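Local coordinates for YcgJ protein (Bacillus subtilis, PDB 1XXL) that probably transfers methyl groups from S-adenosyl-L-methionine to a substrate that has not been identified, as a member of the methyltransferase superfamily, at residues D181-I184 against K185-G188; A191-E194 against K195-I198. All coordinates share one frame; numbering follows the deposited sequence.

Interaction 1: D181-I184 against K185-G188; sequences DSWI and KRGG. With SO4 (sulfate ion), chain E.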
# COMPACT_ATOMS: atom_id res chain seq x y z
N ASP A 181 -19.20 3.94 8.16
CA ASP A 181 -19.31 5.14 9.03
C ASP A 181 -17.94 5.55 9.47
O ASP A 181 -17.58 6.72 9.46
CB ASP A 181 -20.16 4.88 10.27
CG ASP A 181 -21.67 4.98 10.02
OD1 ASP A 181 -22.13 5.59 9.01
OD2 ASP A 181 -22.41 4.44 10.89
N SER A 182 -17.16 4.56 9.86
CA SER A 182 -15.81 4.78 10.33
C SER A 182 -14.88 5.28 9.21
O SER A 182 -14.08 6.18 9.41
CB SER A 182 -15.31 3.48 10.94
OG SER A 182 -13.92 3.52 11.13
N TRP A 183 -15.02 4.69 8.03
CA TRP A 183 -14.25 5.07 6.84
C TRP A 183 -14.48 6.54 6.44
O TRP A 183 -13.54 7.24 6.10
CB TRP A 183 -14.70 4.14 5.71
CG TRP A 183 -13.96 4.21 4.43
CD1 TRP A 183 -12.68 3.84 4.21
CD2 TRP A 183 -14.49 4.61 3.17
NE1 TRP A 183 -12.38 4.00 2.88
CE2 TRP A 183 -13.47 4.48 2.23
CE3 TRP A 183 -15.74 5.09 2.75
CZ2 TRP A 183 -13.65 4.78 0.88
CZ3 TRP A 183 -15.92 5.40 1.43
CH2 TRP A 183 -14.88 5.25 0.50
N ILE A 184 -15.73 6.98 6.49
CA ILE A 184 -16.06 8.37 6.21
C ILE A 184 -15.49 9.31 7.26
O ILE A 184 -14.91 10.32 6.90
CB ILE A 184 -17.57 8.58 6.13
CG1 ILE A 184 -18.14 7.89 4.88
CG2 ILE A 184 -17.93 10.08 6.14
CD1 ILE A 184 -17.59 8.38 3.54
N LYS A 185 -15.65 8.97 8.54
CA LYS A 185 -15.04 9.75 9.64
C LYS A 185 -13.52 9.90 9.53
O LYS A 185 -13.01 11.01 9.63
CB LYS A 185 -15.42 9.16 11.01
CG LYS A 185 -16.79 9.60 11.50
CD LYS A 185 -17.03 9.20 12.98
CE LYS A 185 -16.36 10.16 13.99
NZ LYS A 185 -16.52 9.71 15.44
N ARG A 186 -12.79 8.81 9.31
CA ARG A 186 -11.33 8.86 9.15
C ARG A 186 -10.86 9.64 7.91
O ARG A 186 -9.72 10.12 7.87
CB ARG A 186 -10.75 7.45 9.05
CG ARG A 186 -10.91 6.60 10.31
CD ARG A 186 -10.06 5.32 10.22
NE ARG A 186 -10.46 4.47 9.09
CZ ARG A 186 -11.22 3.37 9.16
NH1 ARG A 186 -11.68 2.94 10.33
NH2 ARG A 186 -11.52 2.70 8.05
N GLY A 187 -11.72 9.73 6.89
CA GLY A 187 -11.44 10.54 5.71
C GLY A 187 -11.82 12.02 5.86
O GLY A 187 -11.45 12.83 5.03
N GLY A 188 -12.57 12.36 6.91
CA GLY A 188 -13.12 13.72 7.08
C GLY A 188 -13.92 14.26 5.89
O GLY A 188 -13.90 15.47 5.63
S SO4 E . -8.22 3.99 6.03
O1 SO4 E . -7.78 4.42 4.71
O2 SO4 E . -7.12 3.29 6.71
O3 SO4 E . -9.35 3.05 5.92
O4 SO4 E . -8.60 5.19 6.79
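Arg-186 reaches back along the last turns of helix 180-187 to meet Ser-182 and Trp-183, and its guanidinium holds a sulfate. Its CB lies beside the carbonyl oxygen of Ser-182. CG, turned away from its own carbonyl carbon (chi1 -65°), comes closer still, with Ser-182 O at 3.3 Å. CD passes on toward the sulfate, and a bend at the third torsion folds the guanidinium back over the preceding turn. One face of the group therefore looks onto backbone, with Ser-182 O and Trp-183 N 3.9 and 4.0 Å above the guanidinium plane and toward its rim. At the tip the nitrogens divide the work. NE donates to sulfate O4 at 3.0 Å and NH2 to sulfate O3 at 3.1 Å, two different oxygens of one anion, which should limit rotation of the group. NH1 points the other way, to Ser-182 OG, at a modelled separation too short to be trusted in detail.

The indole of Trp-183 crosses the arginine side chain at about a right angle, ring and guanidinium planes 75° apart. Its CD1 edge faces sulfate O3, 3.8 Å away and in the ring plane. The sulfate, probably from the crystallisation liquor, is also bonded by Arg-144, so two arginines probably balance its charge.

Beneath the side chains, Arg-186 N bonds to Ser-182 O at 2.9 Å, and Lys-185 N to Asp-181 O. Gly-187 N bonds to Trp-183 O and only weakly to Ile-184 O. Gly-188, with positive phi, ends the helix in a Schellman motif.

Trp-183 packs on Leu-140 and Asn-141 of helix 131-144, takes a cation-pi contact from Arg-144 and meets Phe-225 of strand 222-236 edge-to-face. Ile-184 instead turns to helix 191-202.

Interaction 2: A191-E194 against K195-I198; sequences ADRE and KQII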
# COMPACT_ATOMS: atom_id res chain seq x y z
N ALA A 191 -20.16 16.72 3.51
CA ALA A 191 -21.48 16.20 3.16
C ALA A 191 -21.73 16.00 1.66
O ALA A 191 -22.30 14.99 1.25
CB ALA A 191 -22.59 17.11 3.77
N ASP A 192 -21.35 16.98 0.86
CA ASP A 192 -21.59 16.88 -0.58
C ASP A 192 -20.70 15.81 -1.24
O ASP A 192 -21.19 15.04 -2.07
CB ASP A 192 -21.42 18.24 -1.26
CG ASP A 192 -21.71 18.17 -2.74
OD1 ASP A 192 -20.75 18.31 -3.52
OD2 ASP A 192 -22.89 17.91 -3.10
N ARG A 193 -19.42 15.75 -0.87
CA ARG A 193 -18.56 14.62 -1.28
C ARG A 193 -19.15 13.28 -0.85
O ARG A 193 -19.21 12.34 -1.64
CB ARG A 193 -17.15 14.72 -0.70
CG ARG A 193 -16.11 15.28 -1.66
CD ARG A 193 -15.98 14.43 -2.92
NE ARG A 193 -14.64 14.59 -3.51
CZ ARG A 193 -14.31 15.49 -4.43
NH1 ARG A 193 -15.21 16.35 -4.92
NH2 ARG A 193 -13.05 15.54 -4.88
N GLU A 194 -19.60 13.20 0.40
CA GLU A 194 -20.22 11.98 0.89
C GLU A 194 -21.49 11.64 0.13
O GLU A 194 -21.72 10.48 -0.17
CB GLU A 194 -20.53 12.03 2.38
CG GLU A 194 -20.88 10.66 2.92
CD GLU A 194 -21.40 10.65 4.33
OE1 GLU A 194 -21.37 11.72 4.97
OE2 GLU A 194 -21.86 9.56 4.78
N LYS A 195 -22.32 12.63 -0.20
CA LYS A 195 -23.53 12.35 -0.95
C LYS A 195 -23.17 11.68 -2.28
O LYS A 195 -23.89 10.79 -2.73
CB LYS A 195 -24.41 13.60 -1.21
CG LYS A 195 -25.15 14.20 0.02
CD LYS A 195 -26.36 13.37 0.56
CE LYS A 195 -27.38 14.27 1.34
NZ LYS A 195 -28.61 13.54 1.83
N GLN A 196 -22.08 12.13 -2.91
CA GLN A 196 -21.59 11.50 -4.17
C GLN A 196 -21.18 10.03 -3.95
O GLN A 196 -21.46 9.17 -4.77
CB GLN A 196 -20.41 12.27 -4.77
CG GLN A 196 -20.74 13.70 -5.22
CD GLN A 196 -19.48 14.45 -5.71
OE1 GLN A 196 -18.75 13.97 -6.60
NE2 GLN A 196 -19.23 15.64 -5.14
N ILE A 197 -20.50 9.77 -2.84
CA ILE A 197 -20.13 8.38 -2.46
C ILE A 197 -21.39 7.52 -2.29
O ILE A 197 -21.45 6.41 -2.80
CB ILE A 197 -19.29 8.35 -1.17
CG1 ILE A 197 -17.89 8.87 -1.47
CG2 ILE A 197 -19.20 6.93 -0.64
CD1 ILE A 197 -17.11 9.26 -0.32
N ILE A 198 -22.40 8.05 -1.59
CA ILE A 198 -23.61 7.30 -1.32
C ILE A 198 -24.31 6.96 -2.63
O ILE A 198 -24.72 5.82 -2.84
CB ILE A 198 -24.55 8.06 -0.34
CG1 ILE A 198 -23.89 8.16 1.05
CG2 ILE A 198 -25.89 7.37 -0.26
CD1 ILE A 198 -24.56 9.17 2.03
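Asp-192 and Gln-196 face each other one turn apart in the opening turns of the alpha-helix 191-202, which packs on helices 131-144 and 180-187 of this Rossmann-like methyltransferase fold.

The backbone supplies the regular i to i+4 bonds. Lys-195 N reaches Ala-191 O at 2.8 Å, Gln-196 N reaches Asp-192 O, Ile-197 N reaches Arg-193 O, and Ile-198 N reaches Glu-194 O at 2.9 Å.

Polar side chains add one weak bond: Gln-196 NE2 to Asp-192 OD1, 3.5 Å long and bent to 139° at the hydrogen. Carboxylate and amide planes stand 55° apart. Asp-192 CG lies opposite its own N, which sets the carboxylate on the flank where the extended glutamine can approach it. Arg-193 leads off toward helix 131-144, where its NE makes a weak bond to Leu-143 O. The polar end of Glu-194 is held from outside the helix: OE2 is hydrogen-bonded to Tyr-180 OH.

Van der Waals contacts complete the set. Lys-195 lays its CG against Ala-191 O at 3.2 Å before its chain leads away. Ile-197, the buried residue here, packs against Leu-140 and Leu-143 of helix 131-144. On the neighbouring flank Ile-198, extended at its second torsion (chi2 166°), brings its CD1 alongside the end of the glutamate, 3.9 Å from Glu-194 OE2.

In the fold
Interactions 1 and 2 sit on successive helices, 180-187 and 191-202, joined by a short loop after the Schellman end; the centres of the two interactions lie about 12 Å apart. The helices touch by packing: Ile-184 CD1 meets Ile-197 CD1 at 4.0 Å, Ile-184 CG2 lies 4.0 Å from Glu-194 CD, and Trp-183 CZ3 is 4.2 Å from Ile-197 CG2. Both also pack on helix 131-144, where Leu-140 meets Trp-183 and Ile-197 alike. Neither is near the S-adenosyl-L-methionine site, which includes Gly-29 and Arg-94. Interaction 1 holds the sulfate, whereas interaction 2 is a surface contact, its centre about 25 Å from that of the chain.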